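Local coordinates for E3 ubiquitin-protein ligase HERC2 (Homo sapiens, PDB 4L1M), which probably takes part in attaching ubiquitin to target proteins as a HECT-type E3 ligase, its RCC1-like beta-propeller domain probably serving as a binding platform, at residues Glu48-Leu53 with Asp82-Gln87; Leu53-Ile58 with Phe65-Arg70; Arg73-Ala78 with Pro86-Gly91; Asn96-Ala101 with Leu110-Thr115; Lys363-Ile368 with Ser375-Ser380. All coordinates share one frame; numbering follows the deposited sequence. Where two conformers were deposited one is given.

Interaction 1 (Glu48-Leu53 with Asp82-Gln87); sequences EGLANL and DTLAPQ
Leu50 and Pro86 meet obliquely, one methyl branch against the corner of a ring: CD2 of Leu50 lies 3.7 Å from CG of Pro86. Leu50 has its CG beside the backbone N and anti to the carbonyl carbon (chi1 -61°), a torsion that carries the branched end in toward residues 84-86. The same CD2 methyl also touches Leu84, with Leu84 CD1 at 4.3 Å. Pro86 in turn presents another corner to Leu53, whose CD1 stands 4.2 Å from Pro86 CB. One residue before Leu50, the backbone of Gly49 faces Leu84; its N approaches CD2 of Leu84 at 4.3 Å, and the missing side chain lets Leu84 come close to the helix. No hydrogen bond crosses the contact, which is an apolar seam near the surface. Where the loop enters strand 87-88, Gln87 NE2 donates to Ala85 O at 3.0 Å from above the carbonyl plane. The short helix 48-51 thus packs on the loop joining strands 74-78 and 87-88, while Leu50 also reaches Phe65 and Ile67 of strand 64-69 and Pro86 rests on Tyr75 and Gln77 of strand 74-78.

Interaction 2 (Leu53-Ile58 with Phe65-Arg70); sequences LGVTQI and FLILSR
Leu53 is gripped at two levels: its CD1 methyl packs on CG2 of Ile67, and its carbonyl O receives NH1 of Arg70 at 3.0 Å. The acceptor lies at the edge of the guanidinium, in its plane, whereas NH1 sits above the plane of the carbonyl. Arg70 reaches this oxygen because its first torsion (chi1 87°) tucks CG in over its own main chain and the side chain folds at its second torsion. Gly54, with positive phi after the helical turn, accepts Arg70 N through its O at 2.8 Å, and Ser69 CA makes a CA-H...O contact with the same oxygen. Val55 sets both methyls against Ile67 CG2, its CG2 at 3.7 Å. At Thr56 the chain turns a corner; its N binds Leu68 O at 3.0 Å, nearly straight, while OG1 adds a weak bond to that oxygen. The register slips by one residue between Val55 and Gln57, a beta bulge. Gln57 O then takes Leu68 N at 3.0 Å, and its CB packs on Leu68 CB. Ile58 closes the series, CG2 lying 3.8 Å from Phe65 CD2, the two side chains side by side. Apolar side chains (Leu53, Val55 and Ile58 against Ile67 and Phe65) thus pack on one side of the hairpin, with Gln57 and Leu68 on the other, while main-chain carbonyls secure the bent end, Arg70 supplying both a backbone and a side-chain donor.

Interaction 3 (Arg73-Ala78 with Pro86-Gly91); sequences RVYTQA and PQLVQG
Tyr75 and Leu88 fit together by shape, the CD1 methyl of Leu88 resting over one face of the Tyr75 ring. It stands 3.6 Å above the ring plane, displaced toward the rim, in a CH-pi contact whose nearest ring carbon is CZ. With Leu88 CG anti to the backbone N (chi1 -172°), the side chain, already on the tyrosine's face of the sheet, brings CD1 over the phenol. Arg73 adds a second wall to this hollow: its CB and CD each come to 4.1 Å from the same Leu88 CD1. At the other end of the tyrosine, CB of Pro86 fits against CB of Tyr75 at 3.8 Å, and Pro86 O lies at the edge of the ring, near its plane. The tyrosine is thereby bordered by proline at its root and leucine over one face. Across the sheet, Val89 fills the notch beside Val74 and Thr76: Val89 CG2 meets Val74 CG1 at 3.8 Å with the two valines side by side, while Thr76 crosses Val89 at about a right angle. Three main-chain bonds hold these shapes in register, Thr76 N to Gln87 O, Gln87 N to Thr76 O, and Val89 N to Val74 O at 2.9 Å. Gln77 bends its OE1 toward the proline and gives it to Ala85 N of the connecting loop. This antiparallel hairpin, with 87-88 as a short outermost strand, forms the outer half of a four-stranded blade, as is characteristic of the RCC1-type beta-propeller.

Interaction 4 (Asn96-Ala101 with Leu110-Thr115); sequences NIVKIA and LALAAT
Strands 97-101 and 110-113 run antiparallel, their axes 4.6 Å apart at closest approach and their directions 155° apart, with a classic beta bulge where Val98 and Lys99 both face Leu112. Val98 carries the side-chain contacts at the bulge, dividing its methyls: CG1 lies 3.9 Å from Ala114 CB, while CG2 leans over the Leu112 carbonyl and reaches Leu112 CG at 4.3 Å. With CG1 anti to the carbonyl carbon (chi1 -60°), the other methyl is left near that oxygen. Ile97 directs CG2 to Ala111 CB, at 4.2 Å, and lets CD1 brush Ala113. Lys99 CB packs on Leu112 CB, but its extended chain leads away, and NZ bonds to Val156 O of strand 155-160. Ala101 and Leu110 pair CB to CB at 4.3 Å, on the face that meets Ile158. Ile100 turns the other way, toward Leu66 and Leu68 of strand 64-69. At the bulge, Leu112 O is gripped by two donors, Val98 N at 2.8 Å and Lys99 N at 3.3 Å, the latter on a lone pair. The bulge therefore costs no pairing at Val98 and Lys99, whose amides share one carbonyl, while apolar packing joins Ile100 to strands 55-60 and 64-69 and Ala101 and Leu110 to strand 155-160.

Interaction 5 (Lys363-Ile368 with Ser375-Ser380); sequences KHIVGI and SFAWSS
Trp378 and Gly367 meet in the main aromatic contact: the glycine CA lies over one face of the indole, 3.8 Å from the centroid of the six-membered ring, in a CH-pi arrangement. Ile368 N lies over the same face, also toward the rim. A first torsion of 60° folds the indole back across the neighbouring strand, and glycine, having no side chain, allows the ring to lie flat on the main chain. Among the hydrogen bonds, Trp378 O accepts from both Val366 N, at 2.8 Å, and Gly367 N, at 3.1 Å, the signature of a classic beta bulge; in return Trp378 N donates to Gly367 O at 3.0 Å. Beyond the bulge a water takes over the bridging, donating to His364 O and accepting from Ser380 N at 2.8 Å. Apolar contacts line the other face, where Ala377 CB is touched by CG2 of Ile365 at 4.0 Å and by CG2 of Ile368 at 4.1 Å. Val366 CG2 approaches the indole obliquely, at CD1. Ser379 turns its OG to Glu26 N, and Lys363 makes a salt bridge to Glu26, so Glu26, near the N terminus of the model, is tied to this hairpin close to the C terminus. In sum, the indole shields the peptide of Gly367 and packs on Ile58 of strand 55-60, the isoleucines beside Ala377 meet strand 322-327, and the water carries the pairing on where direct backbone bonding gives way.

From the N terminus, interaction 1 opens on helix 48-51 and closes on the loop before strand 87-88; interaction 2, the hairpin directly after the helix, is nested inside that loop and shares Leu53 with it. Interaction 3 begins within the same loop and ends on the stretch where interaction 1 ends, sharing Pro86 and Gln87. Strands 64-69 and 74-78 are neighbours, so interactions 2 and 3 build one four-stranded sheet. Interaction 4 follows in series as the inner hairpin of the next sheet, touching both. Interaction 5, near the C terminus, belongs to a sheet completed by N-terminal strands 27-31 and 45-46; that mixed sheet closes the propeller ring, and Trp378 packs on the adjacent blade of interaction 2.

Interaction 1 (Glu48-Leu53 with Asp82-Gln87)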
# COMPACT_ATOMS: atom_id res chain seq x y z
N GLU A 48 15.13 -9.68 14.93
CA GLU A 48 15.42 -11.09 14.68
C GLU A 48 14.16 -11.95 14.80
O GLU A 48 14.04 -12.99 14.16
CB GLU A 48 16.52 -11.64 15.59
CG GLU A 48 17.88 -10.97 15.42
CD GLU A 48 18.13 -9.86 16.42
OE1 GLU A 48 17.16 -9.43 17.09
OE2 GLU A 48 19.30 -9.42 16.54
N GLY A 49 13.24 -11.52 15.65
CA GLY A 49 11.96 -12.20 15.80
C GLY A 49 11.22 -12.38 14.48
O GLY A 49 10.66 -13.43 14.23
N LEU A 50 11.29 -11.36 13.63
CA LEU A 50 10.69 -11.41 12.29
C LEU A 50 11.50 -12.21 11.28
O LEU A 50 10.94 -12.85 10.41
CB LEU A 50 10.53 -10.00 11.74
CG LEU A 50 9.63 -9.08 12.55
CD1 LEU A 50 9.60 -7.70 11.92
CD2 LEU A 50 8.22 -9.64 12.66
N ALA A 51 12.82 -12.16 11.39
CA ALA A 51 13.69 -12.87 10.46
C ALA A 51 13.45 -14.38 10.52
O ALA A 51 13.55 -15.06 9.49
CB ALA A 51 15.14 -12.54 10.75
N ASN A 52 13.18 -14.91 11.72
CA ASN A 52 12.89 -16.35 11.89
C ASN A 52 11.76 -16.84 10.99
O ASN A 52 11.79 -17.95 10.48
CB ASN A 52 12.52 -16.65 13.35
CG ASN A 52 13.70 -16.50 14.31
OD1 ASN A 52 14.82 -16.22 13.91
ND2 ASN A 52 13.43 -16.70 15.59
N LEU A 53 10.79 -15.98 10.77
CA LEU A 53 9.65 -16.31 9.93
C LEU A 53 10.01 -16.48 8.45
O LEU A 53 9.34 -17.22 7.73
CB LEU A 53 8.58 -15.23 10.04
CG LEU A 53 8.11 -14.75 11.42
CD1 LEU A 53 6.82 -13.96 11.24
CD2 LEU A 53 7.87 -15.88 12.39
N ASP A 82 4.84 -4.58 24.18
CA ASP A 82 6.09 -4.53 24.97
C ASP A 82 7.11 -5.56 24.46
O ASP A 82 8.32 -5.39 24.63
CB ASP A 82 5.81 -4.70 26.49
CG ASP A 82 4.97 -5.95 26.83
OD1 ASP A 82 4.30 -6.50 25.92
OD2 ASP A 82 4.98 -6.37 28.01
N THR A 83 6.61 -6.61 23.82
CA THR A 83 7.44 -7.73 23.40
C THR A 83 7.19 -7.96 21.92
O THR A 83 6.05 -7.84 21.43
CB THR A 83 7.17 -8.98 24.30
OG1 THR A 83 7.97 -10.10 23.90
CG2 THR A 83 5.72 -9.38 24.30
N LEU A 84 8.28 -8.18 21.19
CA LEU A 84 8.22 -8.61 19.79
C LEU A 84 8.02 -10.11 19.75
O LEU A 84 8.85 -10.83 20.25
CB LEU A 84 9.51 -8.25 19.10
CG LEU A 84 9.68 -8.74 17.67
CD1 LEU A 84 8.50 -8.36 16.78
CD2 LEU A 84 10.98 -8.20 17.08
N ALA A 85 6.91 -10.57 19.18
CA ALA A 85 6.52 -11.99 19.21
C ALA A 85 5.31 -12.22 18.31
O ALA A 85 4.17 -12.29 18.77
CB ALA A 85 6.21 -12.45 20.63
N PRO A 86 5.55 -12.33 17.01
CA PRO A 86 4.43 -12.37 16.10
C PRO A 86 3.61 -13.62 16.28
O PRO A 86 4.15 -14.72 16.42
CB PRO A 86 5.08 -12.35 14.71
CG PRO A 86 6.52 -12.00 14.96
CD PRO A 86 6.83 -12.53 16.31
N GLN A 87 2.31 -13.44 16.26
CA GLN A 87 1.40 -14.53 16.53
C GLN A 87 0.77 -14.96 15.22
O GLN A 87 0.50 -14.16 14.33
CB GLN A 87 0.32 -14.11 17.52
CG GLN A 87 0.87 -13.69 18.87
CD GLN A 87 1.53 -14.83 19.60
OE1 GLN A 87 0.87 -15.78 20.02
NE2 GLN A 87 2.85 -14.74 19.76

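Interaction 2 (Leu53-Ile58 with Phe65-Arg70)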
# COMPACT_ATOMS: atom_id res chain seq x y z
N LEU A 53 10.79 -15.98 10.77
CA LEU A 53 9.65 -16.31 9.93
C LEU A 53 10.01 -16.48 8.45
O LEU A 53 9.34 -17.22 7.73
CB LEU A 53 8.58 -15.23 10.04
CG LEU A 53 8.11 -14.75 11.42
CD1 LEU A 53 6.82 -13.96 11.24
CD2 LEU A 53 7.87 -15.88 12.39
N GLY A 54 11.04 -15.78 7.99
CA GLY A 54 11.32 -15.72 6.55
C GLY A 54 10.31 -14.81 5.89
O GLY A 54 9.33 -15.27 5.29
N VAL A 55 10.55 -13.51 6.00
CA VAL A 55 9.60 -12.49 5.54
C VAL A 55 9.63 -12.30 4.02
O VAL A 55 10.72 -12.19 3.43
CB VAL A 55 9.88 -11.15 6.23
CG1 VAL A 55 8.88 -10.11 5.80
CG2 VAL A 55 9.83 -11.32 7.73
N THR A 56 8.46 -12.33 3.39
CA THR A 56 8.33 -12.05 1.96
C THR A 56 7.54 -10.77 1.75
O THR A 56 7.72 -10.08 0.75
CB THR A 56 7.68 -13.21 1.15
OG1 THR A 56 6.31 -13.40 1.55
CG2 THR A 56 8.43 -14.49 1.37
N GLN A 57 6.65 -10.47 2.70
CA GLN A 57 5.79 -9.30 2.63
C GLN A 57 5.41 -8.81 4.02
O GLN A 57 5.29 -9.60 4.94
CB GLN A 57 4.52 -9.69 1.90
CG GLN A 57 3.99 -8.71 0.89
CD GLN A 57 2.96 -9.42 0.02
OE1 GLN A 57 3.29 -10.39 -0.72
NE2 GLN A 57 1.72 -9.01 0.13
N ILE A 58 5.20 -7.50 4.15
CA ILE A 58 4.66 -6.92 5.35
C ILE A 58 3.58 -5.90 4.98
O ILE A 58 3.84 -5.00 4.20
CB ILE A 58 5.75 -6.18 6.15
CG1 ILE A 58 6.75 -7.18 6.71
CG2 ILE A 58 5.12 -5.34 7.28
CD1 ILE A 58 7.84 -6.58 7.56
N PHE A 65 0.74 -4.84 12.30
CA PHE A 65 1.12 -5.25 10.96
C PHE A 65 1.04 -6.74 10.80
O PHE A 65 1.17 -7.48 11.77
CB PHE A 65 2.50 -4.70 10.54
CG PHE A 65 3.65 -5.15 11.41
CD1 PHE A 65 3.84 -4.63 12.66
CD2 PHE A 65 4.59 -6.05 10.93
CE1 PHE A 65 4.92 -5.03 13.44
CE2 PHE A 65 5.67 -6.44 11.70
CZ PHE A 65 5.84 -5.93 12.95
N LEU A 66 0.81 -7.14 9.56
CA LEU A 66 0.79 -8.51 9.17
C LEU A 66 2.10 -8.84 8.50
O LEU A 66 2.68 -8.01 7.79
CB LEU A 66 -0.33 -8.75 8.15
CG LEU A 66 -1.77 -8.62 8.62
CD1 LEU A 66 -2.69 -9.06 7.51
CD2 LEU A 66 -2.05 -9.46 9.86
N ILE A 67 2.57 -10.07 8.72
CA ILE A 67 3.79 -10.55 8.07
C ILE A 67 3.47 -11.84 7.35
O ILE A 67 2.88 -12.74 7.94
CB ILE A 67 4.88 -10.85 9.11
CG1 ILE A 67 5.07 -9.68 10.07
CG2 ILE A 67 6.18 -11.17 8.43
CD1 ILE A 67 4.39 -9.87 11.42
N LEU A 68 3.85 -11.93 6.08
CA LEU A 68 3.68 -13.16 5.31
C LEU A 68 5.02 -13.89 5.28
O LEU A 68 6.03 -13.28 4.95
CB LEU A 68 3.26 -12.83 3.88
CG LEU A 68 3.08 -14.03 2.94
CD1 LEU A 68 1.98 -14.92 3.48
CD2 LEU A 68 2.78 -13.59 1.51
N SER A 69 5.00 -15.19 5.60
CA SER A 69 6.21 -16.01 5.66
C SER A 69 6.42 -16.78 4.38
O SER A 69 5.46 -17.04 3.63
CB SER A 69 6.14 -17.04 6.79
OG SER A 69 5.08 -16.76 7.66
N ARG A 70 7.68 -17.15 4.12
CA ARG A 70 8.06 -17.95 2.94
C ARG A 70 7.13 -19.17 2.77
O ARG A 70 6.76 -19.52 1.64
CB ARG A 70 9.54 -18.35 3.04
CG ARG A 70 9.85 -19.62 3.81
CD ARG A 70 9.66 -19.53 5.31
NE ARG A 70 9.79 -20.88 5.88
CZ ARG A 70 9.65 -21.19 7.17
NH1 ARG A 70 9.38 -20.24 8.07
NH2 ARG A 70 9.79 -22.46 7.57

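Interaction 3 (Arg73-Ala78 with Pro86-Gly91)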
# COMPACT_ATOMS: atom_id res chain seq x y z
N ARG A 73 2.36 -18.76 5.62
CA ARG A 73 1.60 -18.43 6.81
C ARG A 73 1.66 -16.93 7.08
O ARG A 73 2.55 -16.24 6.63
CB ARG A 73 2.12 -19.23 7.99
CG ARG A 73 1.83 -20.71 7.84
CD ARG A 73 2.46 -21.49 8.98
NE ARG A 73 2.60 -22.92 8.65
CZ ARG A 73 3.27 -23.80 9.40
NH1 ARG A 73 3.86 -23.44 10.54
NH2 ARG A 73 3.34 -25.07 9.00
N VAL A 74 0.68 -16.46 7.85
CA VAL A 74 0.51 -15.06 8.16
C VAL A 74 0.58 -14.82 9.69
O VAL A 74 -0.07 -15.51 10.47
CB VAL A 74 -0.83 -14.57 7.64
CG1 VAL A 74 -1.09 -13.13 8.07
CG2 VAL A 74 -0.86 -14.65 6.12
N TYR A 75 1.37 -13.83 10.10
CA TYR A 75 1.53 -13.52 11.50
C TYR A 75 1.14 -12.10 11.73
O TYR A 75 1.17 -11.27 10.80
CB TYR A 75 2.97 -13.71 11.92
CG TYR A 75 3.42 -15.14 11.83
CD1 TYR A 75 3.73 -15.70 10.60
CD2 TYR A 75 3.49 -15.94 12.95
CE1 TYR A 75 4.12 -17.02 10.50
CE2 TYR A 75 3.87 -17.27 12.85
CZ TYR A 75 4.19 -17.80 11.62
OH TYR A 75 4.60 -19.10 11.47
N THR A 76 0.77 -11.80 12.97
CA THR A 76 0.39 -10.44 13.32
C THR A 76 1.17 -9.97 14.54
O THR A 76 1.44 -10.75 15.46
CB THR A 76 -1.15 -10.32 13.53
OG1 THR A 76 -1.50 -8.95 13.77
CG2 THR A 76 -1.65 -11.18 14.71
N GLN A 77 1.50 -8.69 14.55
CA GLN A 77 2.22 -8.06 15.64
C GLN A 77 1.73 -6.61 15.80
O GLN A 77 1.57 -5.89 14.81
CB GLN A 77 3.71 -8.05 15.30
CG GLN A 77 4.60 -7.30 16.28
CD GLN A 77 4.79 -8.01 17.59
OE1 GLN A 77 4.92 -9.23 17.65
NE2 GLN A 77 4.84 -7.26 18.67
N ALA A 78 1.56 -6.17 17.05
CA ALA A 78 1.22 -4.75 17.32
C ALA A 78 2.49 -3.92 17.38
O ALA A 78 3.51 -4.36 17.90
CB ALA A 78 0.45 -4.62 18.64
N PRO A 86 5.55 -12.33 17.01
CA PRO A 86 4.43 -12.37 16.10
C PRO A 86 3.61 -13.62 16.28
O PRO A 86 4.15 -14.72 16.42
CB PRO A 86 5.08 -12.35 14.71
CG PRO A 86 6.52 -12.00 14.96
CD PRO A 86 6.83 -12.53 16.31
N GLN A 87 2.31 -13.44 16.26
CA GLN A 87 1.40 -14.53 16.53
C GLN A 87 0.77 -14.96 15.22
O GLN A 87 0.50 -14.16 14.33
CB GLN A 87 0.32 -14.11 17.52
CG GLN A 87 0.87 -13.69 18.87
CD GLN A 87 1.53 -14.83 19.60
OE1 GLN A 87 0.87 -15.78 20.02
NE2 GLN A 87 2.85 -14.74 19.76
N LEU A 88 0.55 -16.26 15.14
CA LEU A 88 -0.01 -16.88 13.97
C LEU A 88 -1.45 -16.42 13.85
O LEU A 88 -2.17 -16.45 14.83
CB LEU A 88 0.06 -18.41 14.13
CG LEU A 88 -0.31 -19.25 12.90
CD1 LEU A 88 0.74 -19.10 11.80
CD2 LEU A 88 -0.46 -20.72 13.29
N VAL A 89 -1.85 -15.99 12.66
CA VAL A 89 -3.23 -15.70 12.39
C VAL A 89 -3.93 -17.03 12.13
O VAL A 89 -3.67 -17.69 11.17
CB VAL A 89 -3.39 -14.75 11.18
CG1 VAL A 89 -4.87 -14.53 10.86
CG2 VAL A 89 -2.70 -13.42 11.48
N GLN A 90 -4.82 -17.41 13.04
CA GLN A 90 -5.59 -18.65 12.92
C GLN A 90 -6.68 -18.52 11.84
O GLN A 90 -7.22 -17.43 11.61
CB GLN A 90 -6.21 -18.99 14.28
CG GLN A 90 -5.19 -19.37 15.35
CD GLN A 90 -4.51 -20.71 15.08
OE1 GLN A 90 -4.91 -21.44 14.17
NE2 GLN A 90 -3.47 -21.02 15.85
N GLY A 91 -7.02 -19.62 11.20
CA GLY A 91 -8.07 -19.61 10.20
C GLY A 91 -7.54 -19.58 8.78
O GLY A 91 -8.31 -19.69 7.83

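Interaction 4 (Asn96-Ala101 with Leu110-Thr115)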
# COMPACT_ATOMS: atom_id res chain seq x y z
N ASN A 96 -2.34 -21.80 1.41
CA ASN A 96 -1.03 -21.24 1.15
C ASN A 96 -1.19 -19.78 0.69
O ASN A 96 -1.53 -19.51 -0.47
CB ASN A 96 -0.31 -22.09 0.10
CG ASN A 96 0.98 -21.45 -0.42
OD1 ASN A 96 1.60 -20.61 0.23
ND2 ASN A 96 1.39 -21.87 -1.61
N ILE A 97 -0.94 -18.84 1.60
CA ILE A 97 -1.15 -17.42 1.31
C ILE A 97 0.01 -16.86 0.52
O ILE A 97 1.16 -17.08 0.85
CB ILE A 97 -1.32 -16.60 2.60
CG1 ILE A 97 -2.46 -17.16 3.46
CG2 ILE A 97 -1.57 -15.15 2.29
CD1 ILE A 97 -3.78 -17.29 2.73
N VAL A 98 -0.31 -16.12 -0.54
CA VAL A 98 0.72 -15.51 -1.37
C VAL A 98 0.68 -13.99 -1.38
O VAL A 98 1.62 -13.36 -1.87
CB VAL A 98 0.63 -15.98 -2.82
CG1 VAL A 98 0.81 -17.49 -2.90
CG2 VAL A 98 -0.69 -15.54 -3.47
N LYS A 99 -0.40 -13.38 -0.86
CA LYS A 99 -0.43 -11.93 -0.71
C LYS A 99 -1.23 -11.54 0.50
O LYS A 99 -2.16 -12.24 0.90
CB LYS A 99 -1.00 -11.23 -1.96
CG LYS A 99 -0.05 -11.25 -3.14
CD LYS A 99 -0.34 -10.17 -4.14
CE LYS A 99 0.43 -10.46 -5.43
NZ LYS A 99 0.07 -9.48 -6.50
N ILE A 100 -0.85 -10.40 1.08
CA ILE A 100 -1.58 -9.79 2.15
C ILE A 100 -1.75 -8.31 1.86
O ILE A 100 -1.01 -7.73 1.10
CB ILE A 100 -0.86 -9.96 3.50
CG1 ILE A 100 0.62 -9.57 3.39
CG2 ILE A 100 -1.03 -11.38 3.99
CD1 ILE A 100 1.41 -9.67 4.68
N ALA A 101 -2.73 -7.70 2.50
CA ALA A 101 -2.93 -6.28 2.35
C ALA A 101 -3.58 -5.70 3.58
O ALA A 101 -4.29 -6.38 4.32
CB ALA A 101 -3.78 -6.01 1.13
N LEU A 110 -6.81 -8.05 4.23
CA LEU A 110 -7.09 -9.06 3.21
C LEU A 110 -5.91 -10.02 3.05
O LEU A 110 -4.75 -9.64 3.20
CB LEU A 110 -7.30 -8.39 1.87
CG LEU A 110 -8.43 -7.39 1.77
CD1 LEU A 110 -8.49 -6.89 0.34
CD2 LEU A 110 -9.76 -8.00 2.15
N ALA A 111 -6.23 -11.26 2.69
CA ALA A 111 -5.23 -12.23 2.38
C ALA A 111 -5.65 -13.03 1.16
O ALA A 111 -6.83 -13.35 1.01
CB ALA A 111 -5.03 -13.15 3.56
N LEU A 112 -4.68 -13.37 0.31
CA LEU A 112 -4.95 -14.04 -0.97
C LEU A 112 -4.20 -15.36 -1.03
O LEU A 112 -2.99 -15.40 -0.87
CB LEU A 112 -4.49 -13.16 -2.14
CG LEU A 112 -4.57 -13.78 -3.54
CD1 LEU A 112 -5.99 -14.24 -3.86
CD2 LEU A 112 -4.13 -12.80 -4.60
N ALA A 113 -4.93 -16.43 -1.31
CA ALA A 113 -4.37 -17.78 -1.42
C ALA A 113 -3.87 -18.06 -2.83
O ALA A 113 -4.34 -17.48 -3.81
CB ALA A 113 -5.42 -18.81 -1.02
N ALA A 114 -2.92 -18.98 -2.93
CA ALA A 114 -2.39 -19.43 -4.21
C ALA A 114 -3.52 -19.93 -5.11
O ALA A 114 -3.52 -19.67 -6.32
CB ALA A 114 -1.38 -20.54 -3.99
N THR A 115 -4.47 -20.64 -4.52
CA THR A 115 -5.62 -21.16 -5.26
C THR A 115 -6.65 -20.09 -5.66
O THR A 115 -7.59 -20.40 -6.36
CB THR A 115 -6.31 -22.31 -4.47
OG1 THR A 115 -6.44 -21.94 -3.09
CG2 THR A 115 -5.48 -23.61 -4.55

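Interaction 5 (Lys363-Ile368 with Ser375-Ser380)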
# COMPACT_ATOMS: atom_id res chain seq x y z
N LYS A 363 23.20 -4.32 2.46
CA LYS A 363 22.37 -5.43 3.01
C LYS A 363 21.49 -6.14 1.98
O LYS A 363 20.74 -7.03 2.33
CB LYS A 363 21.47 -4.90 4.12
CG LYS A 363 22.21 -4.45 5.36
CD LYS A 363 21.25 -3.80 6.35
CE LYS A 363 21.97 -3.24 7.57
NZ LYS A 363 22.44 -4.29 8.50
N HIS A 364 21.58 -5.73 0.71
CA HIS A 364 20.79 -6.32 -0.36
C HIS A 364 19.32 -6.34 0.04
O HIS A 364 18.71 -7.40 0.14
CB HIS A 364 21.29 -7.74 -0.70
CG HIS A 364 22.77 -7.81 -0.94
ND1 HIS A 364 23.36 -7.41 -2.13
CD2 HIS A 364 23.78 -8.20 -0.13
CE1 HIS A 364 24.67 -7.56 -2.04
NE2 HIS A 364 24.95 -8.04 -0.84
N ILE A 365 18.78 -5.16 0.31
CA ILE A 365 17.36 -5.05 0.63
C ILE A 365 16.54 -5.33 -0.62
O ILE A 365 16.89 -4.87 -1.71
CB ILE A 365 16.97 -3.63 1.10
CG1 ILE A 365 17.75 -3.23 2.35
CG2 ILE A 365 15.46 -3.51 1.34
CD1 ILE A 365 17.61 -4.18 3.51
N VAL A 366 15.45 -6.07 -0.44
CA VAL A 366 14.54 -6.39 -1.54
C VAL A 366 13.12 -5.97 -1.25
O VAL A 366 12.31 -5.93 -2.17
CB VAL A 366 14.58 -7.90 -1.89
CG1 VAL A 366 16.00 -8.33 -2.21
CG2 VAL A 366 14.02 -8.77 -0.75
N GLY A 367 12.80 -5.65 -0.01
CA GLY A 367 11.44 -5.22 0.32
C GLY A 367 11.41 -4.07 1.30
O GLY A 367 12.30 -3.93 2.14
N ILE A 368 10.39 -3.23 1.15
CA ILE A 368 10.17 -2.12 2.07
C ILE A 368 8.70 -2.01 2.40
O ILE A 368 7.86 -2.46 1.63
CB ILE A 368 10.65 -0.79 1.47
CG1 ILE A 368 10.15 -0.66 0.02
CG2 ILE A 368 12.17 -0.72 1.55
CD1 ILE A 368 10.39 0.70 -0.60
N SER A 375 8.65 2.17 9.69
CA SER A 375 9.24 1.78 8.42
C SER A 375 9.98 0.49 8.60
O SER A 375 10.63 0.27 9.62
CB SER A 375 10.19 2.87 7.90
OG SER A 375 9.67 4.18 8.10
N PHE A 376 9.88 -0.38 7.61
CA PHE A 376 10.58 -1.66 7.61
C PHE A 376 11.28 -1.90 6.29
O PHE A 376 10.82 -1.44 5.24
CB PHE A 376 9.61 -2.80 7.84
CG PHE A 376 8.84 -2.70 9.12
CD1 PHE A 376 9.33 -3.29 10.28
CD2 PHE A 376 7.62 -2.05 9.17
CE1 PHE A 376 8.62 -3.22 11.47
CE2 PHE A 376 6.90 -1.98 10.36
CZ PHE A 376 7.41 -2.57 11.51
N ALA A 377 12.38 -2.62 6.34
CA ALA A 377 13.11 -3.02 5.15
C ALA A 377 13.69 -4.40 5.40
O ALA A 377 14.24 -4.63 6.48
CB ALA A 377 14.22 -2.03 4.85
N TRP A 378 13.59 -5.30 4.42
CA TRP A 378 14.17 -6.62 4.56
C TRP A 378 14.98 -7.09 3.35
O TRP A 378 14.68 -6.77 2.20
CB TRP A 378 13.10 -7.65 4.91
CG TRP A 378 12.01 -7.79 3.90
CD1 TRP A 378 11.92 -8.72 2.91
CD2 TRP A 378 10.83 -6.98 3.80
NE1 TRP A 378 10.77 -8.53 2.18
CE2 TRP A 378 10.08 -7.47 2.71
CE3 TRP A 378 10.35 -5.87 4.51
CZ2 TRP A 378 8.89 -6.90 2.31
CZ3 TRP A 378 9.16 -5.30 4.11
CH2 TRP A 378 8.44 -5.81 3.02
N SER A 379 16.00 -7.89 3.65
CA SER A 379 16.74 -8.62 2.65
C SER A 379 15.97 -9.89 2.31
O SER A 379 14.91 -10.13 2.85
CB SER A 379 18.14 -8.98 3.17
OG SER A 379 18.04 -9.77 4.34
N SER A 380 16.50 -10.70 1.40
CA SER A 380 15.78 -11.89 0.96
C SER A 380 15.90 -13.02 1.97
O SER A 380 16.94 -13.17 2.63
CB SER A 380 16.30 -12.33 -0.39
OG SER A 380 15.89 -13.66 -0.64
O HOH W 1 18.70 -10.02 -0.20